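Local coordinates for toxin FitB (Neisseria gonorrhoeae, PDB 2H1C), which is the toxin of a type II toxin-antitoxin system, a PIN-domain protein that pairs with the antitoxin FitA and is expected to act as a magnesium-dependent ribonuclease, at residues A[107-112]-A[126-131]. Sequence-based numbering, arbitrary orientation.
Sequences IAATAK and FFAADV
Packing of a helix against the C-terminal end of a short neighbouring helix, with a lysine reaching across its edge, joins 107-112 to 126-131 in this PIN domain. The first segment belongs to helix 102-114, which leads into strand 117-119 of the parallel sheet; the second ends helix 124-128 and turns toward strand 133-134. Segment 107-112 is helical throughout. In 126-131 the helix ends in a Schellman motif: Asp130 takes positive phi (60/40), Val131 N bonds to Phe126 O (3.2 Å) and Asp130 N to Phe127 O (3.0 Å), and Val131 is already extended (-118/145). The closest CA pairs are Ala108-Phe126 and Lys112-Val131, both 6.1 Å. The small side chain of Ala108 lets the backbones come close at Phe126: its CB lies 3.6 Å from Phe126 CD2 and 3.8 Å from Ala129 CB. Phe126, chi1 m, leaves its backbone sideways, and its ring then swings in obliquely toward Ala108 and Ile107, CE2 to Ile107 CG2 at 3.9 Å. Val131, chi1 t, sends CG1 to Ala111 CB (3.9 Å) and CG2 to Lys112 CE (3.6 Å). The lysine side chain (t, t, m, t) reaches over that valine, and its NZ donates a hydrogen bond to Ala129 O at 3.0 Å. Val118 of the sheet packs on Ala111 and Phe126. Ile107 also touches Asp5, a predicted magnesium ligand; Thr110, which makes no contact with 126-131, belongs to an observed magnesium site. The general lesson is that a lysine at the edge of an apolar contact can spend its methylenes on hydrophobic cover and its ammonium on a backbone carbonyl at a helix end.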
loop_
_atom_site.group_PDB
_atom_site.type_symbol
_atom_site.label_atom_id
_atom_site.label_comp_id
_atom_site.label_asym_id
_atom_site.label_seq_id
_atom_site.Cartn_x
_atom_site.Cartn_y
_atom_site.Cartn_z
ATOM N N ILE A 107 2.133 2.963 -6.511
ATOM C CA ILE A 107 1.583 2.980 -7.856
ATOM C C ILE A 107 2.687 2.824 -8.877
ATOM O O ILE A 107 2.561 2.025 -9.798
ATOM C CB ILE A 107 0.803 4.276 -8.102
ATOM C CG1 ILE A 107 -0.368 4.348 -7.115
ATOM C CG2 ILE A 107 0.263 4.300 -9.521
ATOM C CD1 ILE A 107 -1.184 5.602 -7.215
ATOM N N ALA A 108 3.781 3.560 -8.707
ATOM C CA ALA A 108 4.874 3.463 -9.654
ATOM C C ALA A 108 5.459 2.052 -9.714
ATOM O O ALA A 108 5.738 1.539 -10.799
ATOM C CB ALA A 108 5.957 4.488 -9.324
ATOM N N ALA A 109 5.620 1.409 -8.558
ATOM C CA ALA A 109 6.175 0.051 -8.522
ATOM C C ALA A 109 5.232 -0.956 -9.196
ATOM O O ALA A 109 5.682 -1.894 -9.858
ATOM C CB ALA A 109 6.451 -0.377 -7.062
ATOM N N THR A 110 3.927 -0.761 -9.030
ATOM C CA THR A 110 2.945 -1.648 -9.652
ATOM C C THR A 110 3.059 -1.525 -11.171
ATOM O O THR A 110 3.105 -2.525 -11.883
ATOM C CB THR A 110 1.500 -1.293 -9.204
ATOM O OG1 THR A 110 1.385 -1.467 -7.780
ATOM C CG2 THR A 110 0.475 -2.191 -9.919
ATOM N N ALA A 111 3.155 -0.290 -11.661
ATOM C CA ALA A 111 3.269 -0.055 -13.095
ATOM C C ALA A 111 4.557 -0.652 -13.667
ATOM O O ALA A 111 4.536 -1.307 -14.708
ATOM C CB ALA A 111 3.215 1.446 -13.380
ATOM N N LYS A 112 5.678 -0.447 -12.985
ATOM C CA LYS A 112 6.946 -0.981 -13.478
ATOM C C LYS A 112 6.912 -2.506 -13.521
ATOM O O LYS A 112 7.373 -3.121 -14.488
ATOM C CB LYS A 112 8.109 -0.499 -12.598
ATOM C CG LYS A 112 9.463 -1.092 -12.979
ATOM C CD LYS A 112 10.628 -0.356 -12.325
ATOM C CE LYS A 112 10.875 0.995 -12.981
ATOM N NZ LYS A 112 12.115 1.675 -12.482
ATOM N N PHE A 126 6.707 10.071 -10.584
ATOM C CA PHE A 126 6.871 8.960 -11.502
ATOM C C PHE A 126 8.077 9.103 -12.412
ATOM O O PHE A 126 8.679 8.111 -12.819
ATOM C CB PHE A 126 5.580 8.754 -12.289
ATOM C CG PHE A 126 4.393 8.488 -11.411
ATOM C CD1 PHE A 126 3.563 9.528 -11.004
ATOM C CD2 PHE A 126 4.135 7.199 -10.941
ATOM C CE1 PHE A 126 2.494 9.299 -10.133
ATOM C CE2 PHE A 126 3.069 6.952 -10.069
ATOM C CZ PHE A 126 2.246 8.007 -9.664
ATOM N N PHE A 127 8.447 10.339 -12.721
ATOM C CA PHE A 127 9.618 10.553 -13.553
ATOM C C PHE A 127 10.835 10.085 -12.758
ATOM O O PHE A 127 11.726 9.427 -13.294
ATOM C CB PHE A 127 9.751 12.030 -13.913
ATOM C CG PHE A 127 8.962 12.426 -15.125
ATOM C CD1 PHE A 127 9.091 11.707 -16.309
ATOM C CD2 PHE A 127 8.127 13.537 -15.102
ATOM C CE1 PHE A 127 8.404 12.091 -17.453
ATOM C CE2 PHE A 127 7.434 13.930 -16.245
ATOM C CZ PHE A 127 7.574 13.204 -17.421
ATOM N N ALA A 128 10.847 10.405 -11.467
ATOM C CA ALA A 128 11.944 10.016 -10.588
ATOM C C ALA A 128 11.985 8.501 -10.371
ATOM O O ALA A 128 13.035 7.935 -10.057
ATOM C CB ALA A 128 11.819 10.739 -9.252
ATOM N N ALA A 129 10.842 7.847 -10.547
ATOM C CA ALA A 129 10.757 6.398 -10.386
ATOM C C ALA A 129 11.201 5.711 -11.678
ATOM O O ALA A 129 11.273 4.485 -11.748
ATOM C CB ALA A 129 9.325 5.990 -10.040
ATOM N N ASP A 130 11.503 6.506 -12.701
ATOM C CA ASP A 130 11.926 5.954 -13.985
ATOM C C ASP A 130 10.852 5.044 -14.578
ATOM O O ASP A 130 11.150 3.975 -15.123
ATOM C CB ASP A 130 13.237 5.170 -13.824
ATOM C CG ASP A 130 14.459 6.075 -13.763
ATOM O OD1 ASP A 130 14.778 6.714 -14.794
ATOM O OD2 ASP A 130 15.101 6.145 -12.687
ATOM N N VAL A 131 9.594 5.458 -14.451
ATOM C CA VAL A 131 8.488 4.680 -15.003
ATOM C C VAL A 131 7.811 5.549 -16.057
ATOM O O VAL A 131 7.751 6.767 -15.906
ATOM C CB VAL A 131 7.457 4.288 -13.906
ATOM C CG1 VAL A 131 6.282 3.565 -14.525
ATOM C CG2 VAL A 131 8.121 3.387 -12.875
#